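Exosome complex exonuclease RRP46 homolog (Oryza sativa Japonica Group, PDB 3HKM) probably serves as a subunit of the RNA-degrading exosome and, in vitro, binds double-stranded DNA and single-stranded RNA, cleaving DNA hydrolytically and RNA phosphorolytically. Local coordinates at residues 7-12 and 154-159; 42-47 and 128-133; 137-142 and 224-229. All blocks are in the same frame, centred on the assembly; numbering follows the deposited sequence.

How the interactions relate
From the N terminus, the loop 7-12 is met only after most of the fold has been built, when interaction 1 joins it to the turn and helix start at 154-159. Nested within that span, interaction 2 links strand 38-49 of the five-stranded mixed sheet to the end of helix 115-130. Interaction 3 begins a few residues later, at the entry to strand 138-145, and is closed by the C-terminal helix 205-229, so it crosses interaction 1 while following interaction 2 in series. Interactions 1 and 3 touch: Asp154 N, just past strand 151-153, lies 2.6 Å from Gly142 O of strand 138-145, a probable hydrogen bond. The centres of interactions 1 and 2 are 31 Å apart.

Interaction 1. Residues 7-12 and 154-159; sequences DGRNPN and DTNKAE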
ATOM      1  N   ASP A   7      12.286 -16.915   8.933  1.00 31.35           N
ATOM      2  CA  ASP A   7      11.957 -17.379   7.588  1.00 30.78           C
ATOM      3  C   ASP A   7      13.178 -17.483   6.683  1.00 29.98           C
ATOM      4  O   ASP A   7      13.083 -17.985   5.561  1.00 30.21           O
ATOM      5  CB  ASP A   7      10.872 -16.504   6.945  1.00 29.48           C
ATOM      6  CG  ASP A   7      11.224 -15.033   6.951  1.00 30.30           C
ATOM      7  OD1 ASP A   7      11.166 -14.397   8.032  1.00 31.19           O
ATOM      8  OD2 ASP A   7      11.541 -14.512   5.866  1.00 28.75           O
ATOM      9  N   GLY A   8      14.321 -17.010   7.168  1.00 29.55           N
ATOM     10  CA  GLY A   8      15.564 -17.161   6.436  1.00 28.20           C
ATOM     11  C   GLY A   8      15.969 -15.921   5.671  1.00 29.23           C
ATOM     12  O   GLY A   8      16.955 -15.928   4.926  1.00 29.97           O
ATOM     13  N   ARG A   9      15.210 -14.847   5.847  1.00 29.28           N
ATOM     14  CA  ARG A   9      15.570 -13.572   5.240  1.00 26.64           C
ATOM     15  C   ARG A   9      16.537 -12.813   6.137  1.00 25.72           C
ATOM     16  O   ARG A   9      16.582 -13.036   7.344  1.00 27.58           O
ATOM     17  CB  ARG A   9      14.323 -12.723   4.983  1.00 25.11           C
ATOM     18  CG  ARG A   9      13.380 -13.315   3.964  1.00 24.22           C
ATOM     19  CD  ARG A   9      12.277 -12.354   3.605  1.00 22.70           C
ATOM     20  NE  ARG A   9      11.498 -11.908   4.757  1.00 23.25           N
ATOM     21  CZ  ARG A   9      10.202 -12.145   4.934  1.00 25.45           C
ATOM     22  NH1 ARG A   9       9.515 -12.848   4.032  1.00 28.88           N
ATOM     23  NH2 ARG A   9       9.587 -11.678   6.015  1.00 23.37           N
ATOM     24  N   ASN A  10      17.324 -11.924   5.544  1.00 29.00           N
ATOM     25  CA  ASN A  10      18.110 -10.987   6.338  1.00 29.36           C
ATOM     26  C   ASN A  10      17.355  -9.664   6.485  1.00 27.43           C
ATOM     27  O   ASN A  10      16.446  -9.373   5.700  1.00 27.96           O
ATOM     28  CB  ASN A  10      19.515 -10.792   5.753  1.00 29.83           C
ATOM     29  CG  ASN A  10      19.496 -10.174   4.370  1.00 31.49           C
ATOM     30  OD1 ASN A  10      18.936  -9.097   4.166  1.00 32.87           O
ATOM     31  ND2 ASN A  10      20.122 -10.851   3.409  1.00 34.91           N
ATOM     32  N   PRO A  11      17.711  -8.872   7.507  1.00 29.52           N
ATOM     33  CA  PRO A  11      16.994  -7.649   7.877  1.00 27.07           C
ATOM     34  C   PRO A  11      16.481  -6.777   6.725  1.00 25.84           C
ATOM     35  O   PRO A  11      15.338  -6.337   6.793  1.00 24.28           O
ATOM     36  CB  PRO A  11      18.024  -6.908   8.722  1.00 24.86           C
ATOM     37  CG  PRO A  11      18.716  -8.004   9.435  1.00 26.06           C
ATOM     38  CD  PRO A  11      18.820  -9.140   8.443  1.00 28.15           C
ATOM     39  N   ASN A  12      17.281  -6.522   5.697  1.00 26.04           N
ATOM     40  CA  ASN A  12      16.831  -5.620   4.635  1.00 26.75           C
ATOM     41  C   ASN A  12      16.155  -6.329   3.470  1.00 26.68           C
ATOM     42  O   ASN A  12      15.898  -5.716   2.432  1.00 22.76           O
ATOM     43  CB  ASN A  12      17.965  -4.710   4.132  1.00 28.73           C
ATOM     44  CG  ASN A  12      19.011  -5.457   3.329  1.00 30.02           C
ATOM     45  OD1 ASN A  12      18.694  -6.142   2.356  1.00 31.88           O
ATOM     46  ND2 ASN A  12      20.275  -5.314   3.725  1.00 34.14           N
ATOM     47  N   ASP A 154       9.718  -5.486   5.756  1.00 21.60           N
ATOM     48  CA  ASP A 154       8.632  -6.357   5.317  1.00 20.44           C
ATOM     49  C   ASP A 154       8.392  -7.497   6.306  1.00 21.18           C
ATOM     50  O   ASP A 154       8.617  -8.664   6.003  1.00 18.92           O
ATOM     51  CB  ASP A 154       8.945  -6.918   3.933  1.00 21.94           C
ATOM     52  CG  ASP A 154       7.704  -7.418   3.201  1.00 21.10           C
ATOM     53  OD1 ASP A 154       6.582  -6.950   3.499  1.00 19.03           O
ATOM     54  OD2 ASP A 154       7.872  -8.267   2.300  1.00 20.55           O
ATOM     55  N   THR A 155       7.932  -7.140   7.495  1.00 22.75           N
ATOM     56  CA  THR A 155       7.664  -8.114   8.539  1.00 23.11           C
ATOM     57  C   THR A 155       6.474  -8.988   8.185  1.00 22.50           C
ATOM     58  O   THR A 155       5.556  -8.557   7.492  1.00 20.89           O
ATOM     59  CB  THR A 155       7.330  -7.415   9.863  1.00 22.11           C
ATOM     60  OG1 THR A 155       6.319  -6.435   9.622  1.00 19.21           O
ATOM     61  CG2 THR A 155       8.556  -6.742  10.434  1.00 21.89           C
ATOM     62  N   ASN A 156       6.491 -10.217   8.689  1.00 24.28           N
ATOM     63  CA  ASN A 156       5.359 -11.117   8.551  1.00 22.48           C
ATOM     64  C   ASN A 156       4.462 -11.096   9.791  1.00 24.00           C
ATOM     65  O   ASN A 156       4.598 -10.223  10.646  1.00 25.02           O
ATOM     66  CB  ASN A 156       5.834 -12.537   8.222  1.00 24.47           C
ATOM     67  CG  ASN A 156       6.850 -13.063   9.217  1.00 25.88           C
ATOM     68  OD1 ASN A 156       7.072 -12.471  10.271  1.00 25.35           O
ATOM     69  ND2 ASN A 156       7.475 -14.186   8.883  1.00 26.00           N
ATOM     70  N   LYS A 157       3.536 -12.045   9.879  1.00 23.78           N
ATOM     71  CA  LYS A 157       2.600 -12.111  10.995  1.00 23.19           C
ATOM     72  C   LYS A 157       3.333 -12.511  12.273  1.00 25.09           C
ATOM     73  O   LYS A 157       3.040 -12.006  13.357  1.00 27.00           O
ATOM     74  CB  LYS A 157       1.492 -13.113  10.672  1.00 23.98           C
ATOM     75  CG  LYS A 157       0.328 -13.156  11.652  1.00 25.25           C
ATOM     76  CD  LYS A 157      -0.678 -14.212  11.210  1.00 26.74           C
ATOM     77  CE  LYS A 157      -1.883 -14.277  12.133  1.00 31.56           C
ATOM     78  NZ  LYS A 157      -2.790 -15.423  11.796  1.00 33.43           N
ATOM     79  N   ALA A 158       4.303 -13.406  12.135  1.00 25.12           N
ATOM     80  CA  ALA A 158       5.085 -13.888  13.271  1.00 26.78           C
ATOM     81  C   ALA A 158       5.968 -12.803  13.894  1.00 26.90           C
ATOM     82  O   ALA A 158       6.045 -12.686  15.117  1.00 26.98           O
ATOM     83  CB  ALA A 158       5.933 -15.091  12.853  1.00 25.62           C
ATOM     84  N   GLU A 159       6.636 -12.024  13.045  1.00 26.68           N
ATOM     85  CA  GLU A 159       7.521 -10.951  13.493  1.00 25.76           C
ATOM     86  C   GLU A 159       6.725  -9.781  14.049  1.00 27.05           C
ATOM     87  O   GLU A 159       7.243  -8.965  14.816  1.00 27.41           O
ATOM     88  CB  GLU A 159       8.407 -10.474  12.336  1.00 25.90           C
ATOM     89  CG  GLU A 159       9.464 -11.489  11.898  1.00 26.62           C
ATOM     90  CD  GLU A 159      10.026 -11.209  10.508  1.00 27.94           C
ATOM     91  OE1 GLU A 159       9.471 -10.347   9.796  1.00 26.26           O
ATOM     92  OE2 GLU A 159      11.018 -11.862  10.120  1.00 28.63           O
TER
HETATM   93  O   HOH W   1       7.729 -14.663   5.873  1.00 27.09           O
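The guanidinium of Arg9 has Glu159 OE1 and Asn156 N near its plane, at the edge, while Asp7 CG from its own loop sits over the centre of one face, 3.6 Å above it, although the place of this carboxylate is less certain. The edge approach is loose: Arg9 NH2 is 4.0 Å from Glu159 OE1, beyond a salt bridge, and the guanidinium and carboxylate planes are turned 74° apart. Arg9 NH2 comes nearer to Asp154 O, at 3.2 Å, but at an angle too poor for a hydrogen bond; Asp154 O instead takes a weak hydrogen bond from Arg5 NH2, and Asp154 OD2 accepts from Arg15 N. The side chains of Asp7 and Glu159 cross nearly at a right angle, with Asp7 OD1 3.3 Å from Glu159 OE2. Both are acceptors, and the salt bridge from Arg5 NE to Glu159 OE2 probably eases their repulsion. The same Glu159 carboxylate takes part in a capping box at the start of helix 157-160. Asn156 is the N-cap, its CG between the backbone N and the carbonyl carbon (chi1 54°). Glu159 N donates to Asn156 OD1 at 2.8 Å, and Asn156 N returns a bond to Glu159 OE1 at 3.2 Å, arriving 42° out of the carboxylate plane. An alanine in place of Glu159 would probably leave Asn156 N without its half of the box and Arg5 without its carboxylate mate. A water accepts from Asn156 ND2 at 3.1 Å and, weakly, from Arg9 NH1, bridging loop and helix start.

Interaction 2. Residues 42-47 and 128-133; sequences AAVYGP and VFAGIP
Val44 pushes its branched side chain into the notch between Ala130, in the last turn of helix 115-130, and Ile132 just beyond it. Val44 CB lies 3.8 Å from Ala130 CB, and Val44 CG1 is equally close to that methyl. The same CG1 also meets Ile132 CG1 at 3.8 Å, so this single methyl fills the angle between helix end and exit loop. CG1 gets there by standing anti to the backbone N of Val44 (chi1 -171°). In return, Ile132 supplies the complementary bump. Its CD1 reaches into the shallow hollow where the strand turns at Gly46, 4.0 Å from Gly46 CA, and the ring of Pro47 borders that hollow with CD 4.2 Å from Ile132 CD1. Gly46 offers only its backbone to the methyl; a CB there would point away from the helix segment and be crowded by Pro47 CD. No hydrogen bond crosses the contact, which is purely apolar. Gly131, with positive phi (70°), ends the helix in a Schellman motif, and Ile132 follows directly, the CD1 end of its side chain approaching the strand. Thr102 of strand 100-110 touches Val44, Pro47 and Ile132, and Ala126 and Leu127 continue the helix surface against Val44. This is a helix packed on the face of a mixed sheet, as expected for domain 1 of the 3' exoribonuclease (RNase PH) family, of the S5 clan.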
ATOM      1  N   ALA A  42      -6.637  -5.623  -5.856  1.00 18.74           N
ATOM      2  CA  ALA A  42      -6.959  -4.199  -6.012  1.00 19.82           C
ATOM      3  C   ALA A  42      -7.722  -3.899  -7.309  1.00 19.31           C
ATOM      4  O   ALA A  42      -7.244  -4.194  -8.392  1.00 19.20           O
ATOM      5  CB  ALA A  42      -5.678  -3.363  -5.955  1.00 18.90           C
ATOM      6  N   ALA A  43      -8.904  -3.301  -7.192  1.00 21.66           N
ATOM      7  CA  ALA A  43      -9.751  -3.027  -8.359  1.00 21.52           C
ATOM      8  C   ALA A  43     -10.041  -1.534  -8.486  1.00 20.61           C
ATOM      9  O   ALA A  43     -10.483  -0.909  -7.525  1.00 20.47           O
ATOM     10  CB  ALA A  43     -11.062  -3.819  -8.270  1.00 17.46           C
ATOM     11  N   VAL A  44      -9.792  -0.969  -9.666  1.00 18.42           N
ATOM     12  CA  VAL A  44      -9.987   0.458  -9.903  1.00 19.44           C
ATOM     13  C   VAL A  44     -10.935   0.675 -11.068  1.00 20.14           C
ATOM     14  O   VAL A  44     -10.849  -0.027 -12.064  1.00 19.44           O
ATOM     15  CB  VAL A  44      -8.667   1.162 -10.240  1.00 19.02           C
ATOM     16  CG1 VAL A  44      -8.868   2.672 -10.269  1.00 18.64           C
ATOM     17  CG2 VAL A  44      -7.585   0.774  -9.237  1.00 17.63           C
ATOM     18  N   TYR A  45     -11.824   1.658 -10.958  1.00 18.76           N
ATOM     19  CA  TYR A  45     -12.855   1.823 -11.978  1.00 20.41           C
ATOM     20  C   TYR A  45     -12.771   3.106 -12.850  1.00 23.31           C
ATOM     21  O   TYR A  45     -13.681   3.921 -12.846  1.00 23.64           O
ATOM     22  CB  TYR A  45     -14.236   1.578 -11.346  1.00 19.85           C
ATOM     23  CG  TYR A  45     -14.323   0.163 -10.798  1.00 19.50           C
ATOM     24  CD1 TYR A  45     -14.627  -0.903 -11.630  1.00 20.69           C
ATOM     25  CD2 TYR A  45     -14.032  -0.114  -9.467  1.00 20.59           C
ATOM     26  CE1 TYR A  45     -14.671  -2.206 -11.151  1.00 20.82           C
ATOM     27  CE2 TYR A  45     -14.071  -1.417  -8.978  1.00 19.81           C
ATOM     28  CZ  TYR A  45     -14.392  -2.456  -9.826  1.00 21.16           C
ATOM     29  OH  TYR A  45     -14.439  -3.752  -9.358  1.00 23.58           O
ATOM     30  N   GLY A  46     -11.674   3.243 -13.613  1.00 27.72           N
ATOM     31  CA  GLY A  46     -11.424   4.371 -14.514  1.00 20.14           C
ATOM     32  C   GLY A  46     -11.940   5.670 -13.933  1.00 23.34           C
ATOM     33  O   GLY A  46     -12.526   5.665 -12.855  1.00 25.23           O
ATOM     34  N   PRO A  47     -11.718   6.804 -14.613  1.00 22.07           N
ATOM     35  CA  PRO A  47     -12.396   7.957 -14.022  1.00 23.35           C
ATOM     36  C   PRO A  47     -13.844   8.014 -14.512  1.00 24.11           C
ATOM     37  O   PRO A  47     -14.071   8.053 -15.724  1.00 24.28           O
ATOM     38  CB  PRO A  47     -11.580   9.153 -14.538  1.00 24.89           C
ATOM     39  CG  PRO A  47     -10.338   8.558 -15.167  1.00 21.66           C
ATOM     40  CD  PRO A  47     -10.750   7.209 -15.640  1.00 21.87           C
ATOM     41  N   VAL A 128      -2.231   2.545 -11.800  1.00 17.23           N
ATOM     42  CA  VAL A 128      -1.397   2.681 -12.985  1.00 17.72           C
ATOM     43  C   VAL A 128      -2.026   1.919 -14.143  1.00 19.16           C
ATOM     44  O   VAL A 128      -2.096   2.424 -15.267  1.00 19.43           O
ATOM     45  CB  VAL A 128       0.035   2.172 -12.734  1.00 17.78           C
ATOM     46  CG1 VAL A 128       0.780   2.011 -14.046  1.00 21.05           C
ATOM     47  CG2 VAL A 128       0.762   3.119 -11.812  1.00 18.22           C
ATOM     48  N   PHE A 129      -2.495   0.704 -13.864  1.00 19.02           N
ATOM     49  CA  PHE A 129      -3.092  -0.121 -14.899  1.00 19.71           C
ATOM     50  C   PHE A 129      -4.421   0.419 -15.411  1.00 19.98           C
ATOM     51  O   PHE A 129      -4.775   0.185 -16.563  1.00 21.91           O
ATOM     52  CB  PHE A 129      -3.282  -1.558 -14.432  1.00 21.46           C
ATOM     53  CG  PHE A 129      -3.877  -2.442 -15.487  1.00 27.79           C
ATOM     54  CD1 PHE A 129      -3.134  -2.800 -16.611  1.00 29.64           C
ATOM     55  CD2 PHE A 129      -5.182  -2.892 -15.382  1.00 26.67           C
ATOM     56  CE1 PHE A 129      -3.680  -3.604 -17.597  1.00 29.31           C
ATOM     57  CE2 PHE A 129      -5.731  -3.689 -16.371  1.00 27.45           C
ATOM     58  CZ  PHE A 129      -4.977  -4.052 -17.474  1.00 26.67           C
ATOM     59  N   ALA A 130      -5.158   1.119 -14.553  1.00 18.45           N
ATOM     60  CA  ALA A 130      -6.441   1.711 -14.930  1.00 17.79           C
ATOM     61  C   ALA A 130      -6.259   3.043 -15.662  1.00 18.08           C
ATOM     62  O   ALA A 130      -7.228   3.644 -16.127  1.00 18.11           O
ATOM     63  CB  ALA A 130      -7.318   1.900 -13.706  1.00 17.42           C
ATOM     64  N   GLY A 131      -5.017   3.506 -15.763  1.00 17.53           N
ATOM     65  CA  GLY A 131      -4.750   4.785 -16.402  1.00 18.65           C
ATOM     66  C   GLY A 131      -5.238   5.971 -15.587  1.00 17.53           C
ATOM     67  O   GLY A 131      -5.766   6.940 -16.126  1.00 18.10           O
ATOM     68  N   ILE A 132      -5.073   5.886 -14.272  1.00 17.64           N
ATOM     69  CA  ILE A 132      -5.407   6.997 -13.396  1.00 16.41           C
ATOM     70  C   ILE A 132      -4.151   7.826 -13.266  1.00 18.13           C
ATOM     71  O   ILE A 132      -3.100   7.305 -12.902  1.00 19.27           O
ATOM     72  CB  ILE A 132      -5.821   6.514 -11.997  1.00 16.82           C
ATOM     73  CG1 ILE A 132      -6.835   5.363 -12.081  1.00 16.30           C
ATOM     74  CG2 ILE A 132      -6.348   7.672 -11.161  1.00 17.08           C
ATOM     75  CD1 ILE A 132      -8.115   5.704 -12.794  1.00 18.16           C
ATOM     76  N   PRO A 133      -4.243   9.123 -13.573  1.00 18.59           N
ATOM     77  CA  PRO A 133      -3.063   9.995 -13.508  1.00 19.09           C
ATOM     78  C   PRO A 133      -2.496  10.118 -12.083  1.00 20.11           C
ATOM     79  O   PRO A 133      -3.194  10.557 -11.170  1.00 19.56           O
ATOM     80  CB  PRO A 133      -3.602  11.349 -14.000  1.00 18.77           C
ATOM     81  CG  PRO A 133      -4.849  11.023 -14.752  1.00 19.83           C
ATOM     82  CD  PRO A 133      -5.436   9.830 -14.068  1.00 18.66           C
TER

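Interaction 3. Residues 137-142 and 224-229; sequences LAVAIG and DFMRTT
Leu137 lays its CD2 methyl over the guanidinium of Arg227, 3.7 Å above the plane and over its centre, while its CD1 sits 3.8 Å from Arg227 NH2. In the arginine, chi2 of -96° turns CD off the extended path, and the guanidinium lies beside the leucine. Arg227 NH2 also makes a weak hydrogen bond to Asn173 O, which may help fix the orientation of the guanidinium. On its other flank, Leu137 CD2 meets Met226 CB at 3.8 Å. The two side chains run antiparallel alongside one another. Beyond CG the methionine is extended (chi2 178°), and its sulfur lies close to the strand, with Met226 SD 3.9 Å from Leu137 CG and 4.0 Å from Val139 CG2. The terminal methyl reaches the strand backbone: Met226 CE lies 3.7 Å from Ala138 O, a carbonyl oxygen buried here with no hydrogen-bonding partner in the model. Met226 also touches Cys124 of helix 115-130, and thus lies where the two helices and the strand come together. Ser219, Ile222 and Ser223 of helix 205-229 continue the packing against Val139. The contact seats the end of the long C-terminal helix, which has a wider pi-type turn at 225-229, on the start of strand 138-145, a helix packed on an antiparallel sheet, consistent with the RNase PH fold.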
ATOM      1  N   LEU A 137       4.726   7.306  -8.169  1.00 23.72           N
ATOM      2  CA  LEU A 137       4.457   5.993  -7.589  1.00 21.97           C
ATOM      3  C   LEU A 137       4.443   6.054  -6.060  1.00 20.36           C
ATOM      4  O   LEU A 137       5.164   6.847  -5.456  1.00 21.11           O
ATOM      5  CB  LEU A 137       5.537   4.998  -8.019  1.00 21.97           C
ATOM      6  CG  LEU A 137       5.337   4.117  -9.247  1.00 21.56           C
ATOM      7  CD1 LEU A 137       4.839   4.906 -10.445  1.00 23.11           C
ATOM      8  CD2 LEU A 137       6.629   3.385  -9.560  1.00 20.48           C
ATOM      9  N   ALA A 138       3.625   5.208  -5.444  1.00 21.18           N
ATOM     10  CA  ALA A 138       3.692   4.985  -4.005  1.00 20.86           C
ATOM     11  C   ALA A 138       4.249   3.585  -3.736  1.00 19.24           C
ATOM     12  O   ALA A 138       3.690   2.586  -4.189  1.00 18.94           O
ATOM     13  CB  ALA A 138       2.331   5.158  -3.361  1.00 18.03           C
ATOM     14  N   VAL A 139       5.358   3.520  -3.009  1.00 17.05           N
ATOM     15  CA  VAL A 139       5.960   2.245  -2.640  1.00 18.09           C
ATOM     16  C   VAL A 139       6.027   2.150  -1.112  1.00 18.75           C
ATOM     17  O   VAL A 139       6.745   2.906  -0.464  1.00 18.15           O
ATOM     18  CB  VAL A 139       7.363   2.064  -3.302  1.00 17.88           C
ATOM     19  CG1 VAL A 139       8.173   0.999  -2.593  1.00 20.75           C
ATOM     20  CG2 VAL A 139       7.212   1.716  -4.769  1.00 19.03           C
ATOM     21  N   ALA A 140       5.253   1.232  -0.541  1.00 16.56           N
ATOM     22  CA  ALA A 140       5.136   1.127   0.911  1.00 18.31           C
ATOM     23  C   ALA A 140       5.896  -0.074   1.457  1.00 17.73           C
ATOM     24  O   ALA A 140       5.977  -1.106   0.802  1.00 18.28           O
ATOM     25  CB  ALA A 140       3.673   1.052   1.321  1.00 17.39           C
ATOM     26  N   ILE A 141       6.450   0.064   2.658  1.00 18.67           N
ATOM     27  CA  ILE A 141       7.192  -1.023   3.292  1.00 19.89           C
ATOM     28  C   ILE A 141       6.938  -1.067   4.798  1.00 18.59           C
ATOM     29  O   ILE A 141       7.077  -0.053   5.483  1.00 18.41           O
ATOM     30  CB  ILE A 141       8.714  -0.894   3.054  1.00 19.68           C
ATOM     31  CG1 ILE A 141       9.040  -0.915   1.556  1.00 18.71           C
ATOM     32  CG2 ILE A 141       9.457  -2.002   3.778  1.00 17.88           C
ATOM     33  CD1 ILE A 141      10.507  -0.709   1.245  1.00 19.85           C
ATOM     34  N   GLY A 142       6.569  -2.241   5.300  1.00 17.41           N
ATOM     35  CA  GLY A 142       6.410  -2.449   6.728  1.00 19.93           C
ATOM     36  C   GLY A 142       7.755  -2.713   7.382  1.00 20.22           C
ATOM     37  O   GLY A 142       8.414  -3.698   7.085  1.00 19.96           O
ATOM     38  N   ASP A 224      11.105  -0.567  -9.251  1.00 20.31           N
ATOM     39  CA  ASP A 224      11.716  -1.163 -10.443  1.00 20.66           C
ATOM     40  C   ASP A 224      10.799  -2.259 -10.996  1.00 21.10           C
ATOM     41  O   ASP A 224      10.764  -2.507 -12.197  1.00 23.10           O
ATOM     42  CB  ASP A 224      13.093  -1.774 -10.131  1.00 21.63           C
ATOM     43  CG  ASP A 224      14.178  -0.727  -9.844  1.00 24.80           C
ATOM     44  OD1 ASP A 224      13.946   0.489 -10.035  1.00 24.42           O
ATOM     45  OD2 ASP A 224      15.286  -1.141  -9.423  1.00 23.96           O
ATOM     46  N   PHE A 225      10.073  -2.920 -10.098  1.00 21.48           N
ATOM     47  CA  PHE A 225       9.074  -3.930 -10.448  1.00 20.87           C
ATOM     48  C   PHE A 225       7.872  -3.266 -11.136  1.00 22.49           C
ATOM     49  O   PHE A 225       7.443  -3.685 -12.224  1.00 21.82           O
ATOM     50  CB  PHE A 225       8.641  -4.663  -9.167  1.00 20.84           C
ATOM     51  CG  PHE A 225       7.651  -5.786  -9.386  1.00 21.78           C
ATOM     52  CD1 PHE A 225       8.002  -6.919 -10.103  1.00 21.45           C
ATOM     53  CD2 PHE A 225       6.386  -5.725  -8.825  1.00 22.33           C
ATOM     54  CE1 PHE A 225       7.102  -7.956 -10.285  1.00 21.61           C
ATOM     55  CE2 PHE A 225       5.477  -6.760  -9.002  1.00 21.31           C
ATOM     56  CZ  PHE A 225       5.836  -7.876  -9.740  1.00 20.99           C
ATOM     57  N   MET A 226       7.335  -2.230 -10.493  1.00 20.09           N
ATOM     58  CA  MET A 226       6.274  -1.413 -11.073  1.00 20.39           C
ATOM     59  C   MET A 226       6.674  -0.796 -12.416  1.00 21.50           C
ATOM     60  O   MET A 226       5.878  -0.772 -13.353  1.00 22.61           O
ATOM     61  CB  MET A 226       5.863  -0.296 -10.109  1.00 18.59           C
ATOM     62  CG  MET A 226       5.174  -0.775  -8.835  1.00 19.79           C
ATOM     63  SD  MET A 226       4.759   0.565  -7.691  1.00 19.33           S
ATOM     64  CE  MET A 226       4.030  -0.349  -6.342  1.00 17.73           C
ATOM     65  N   ARG A 227       7.902  -0.298 -12.512  1.00 20.52           N
ATOM     66  CA  ARG A 227       8.322   0.424 -13.713  1.00 22.54           C
ATOM     67  C   ARG A 227       8.687  -0.468 -14.910  1.00 24.88           C
ATOM     68  O   ARG A 227       8.610  -0.043 -16.066  1.00 27.23           O
ATOM     69  CB  ARG A 227       9.469   1.381 -13.382  1.00 24.33           C
ATOM     70  CG  ARG A 227       9.035   2.616 -12.594  1.00 23.21           C
ATOM     71  CD  ARG A 227       8.789   3.817 -13.497  1.00 24.37           C
ATOM     72  NE  ARG A 227       8.210   4.944 -12.770  1.00 20.85           N
ATOM     73  CZ  ARG A 227       8.813   5.545 -11.755  1.00 23.24           C
ATOM     74  NH1 ARG A 227      10.003   5.118 -11.361  1.00 24.75           N
ATOM     75  NH2 ARG A 227       8.234   6.563 -11.129  1.00 22.21           N
ATOM     76  N   THR A 228       9.083  -1.702 -14.645  1.00 23.11           N
ATOM     77  CA  THR A 228       9.467  -2.588 -15.734  1.00 23.95           C
ATOM     78  C   THR A 228       8.528  -3.783 -15.872  1.00 22.96           C
ATOM     79  O   THR A 228       7.633  -3.780 -16.711  1.00 23.16           O
ATOM     80  CB  THR A 228      10.921  -3.071 -15.582  1.00 23.93           C
ATOM     81  OG1 THR A 228      11.800  -1.942 -15.656  1.00 27.07           O
ATOM     82  CG2 THR A 228      11.272  -4.040 -16.692  1.00 26.66           C
ATOM     83  N   THR A 229       8.736  -4.795 -15.041  1.00 22.49           N
ATOM     84  CA  THR A 229       7.974  -6.036 -15.127  1.00 23.54           C
ATOM     85  C   THR A 229       6.472  -5.810 -15.324  1.00 24.84           C
ATOM     86  O   THR A 229       5.856  -6.421 -16.205  1.00 24.71           O
ATOM     87  CB  THR A 229       8.204  -6.897 -13.872  1.00 22.07           C
ATOM     88  OG1 THR A 229       9.611  -7.003 -13.625  1.00 20.29           O
ATOM     89  CG2 THR A 229       7.605  -8.282 -14.050  1.00 21.78           C
TER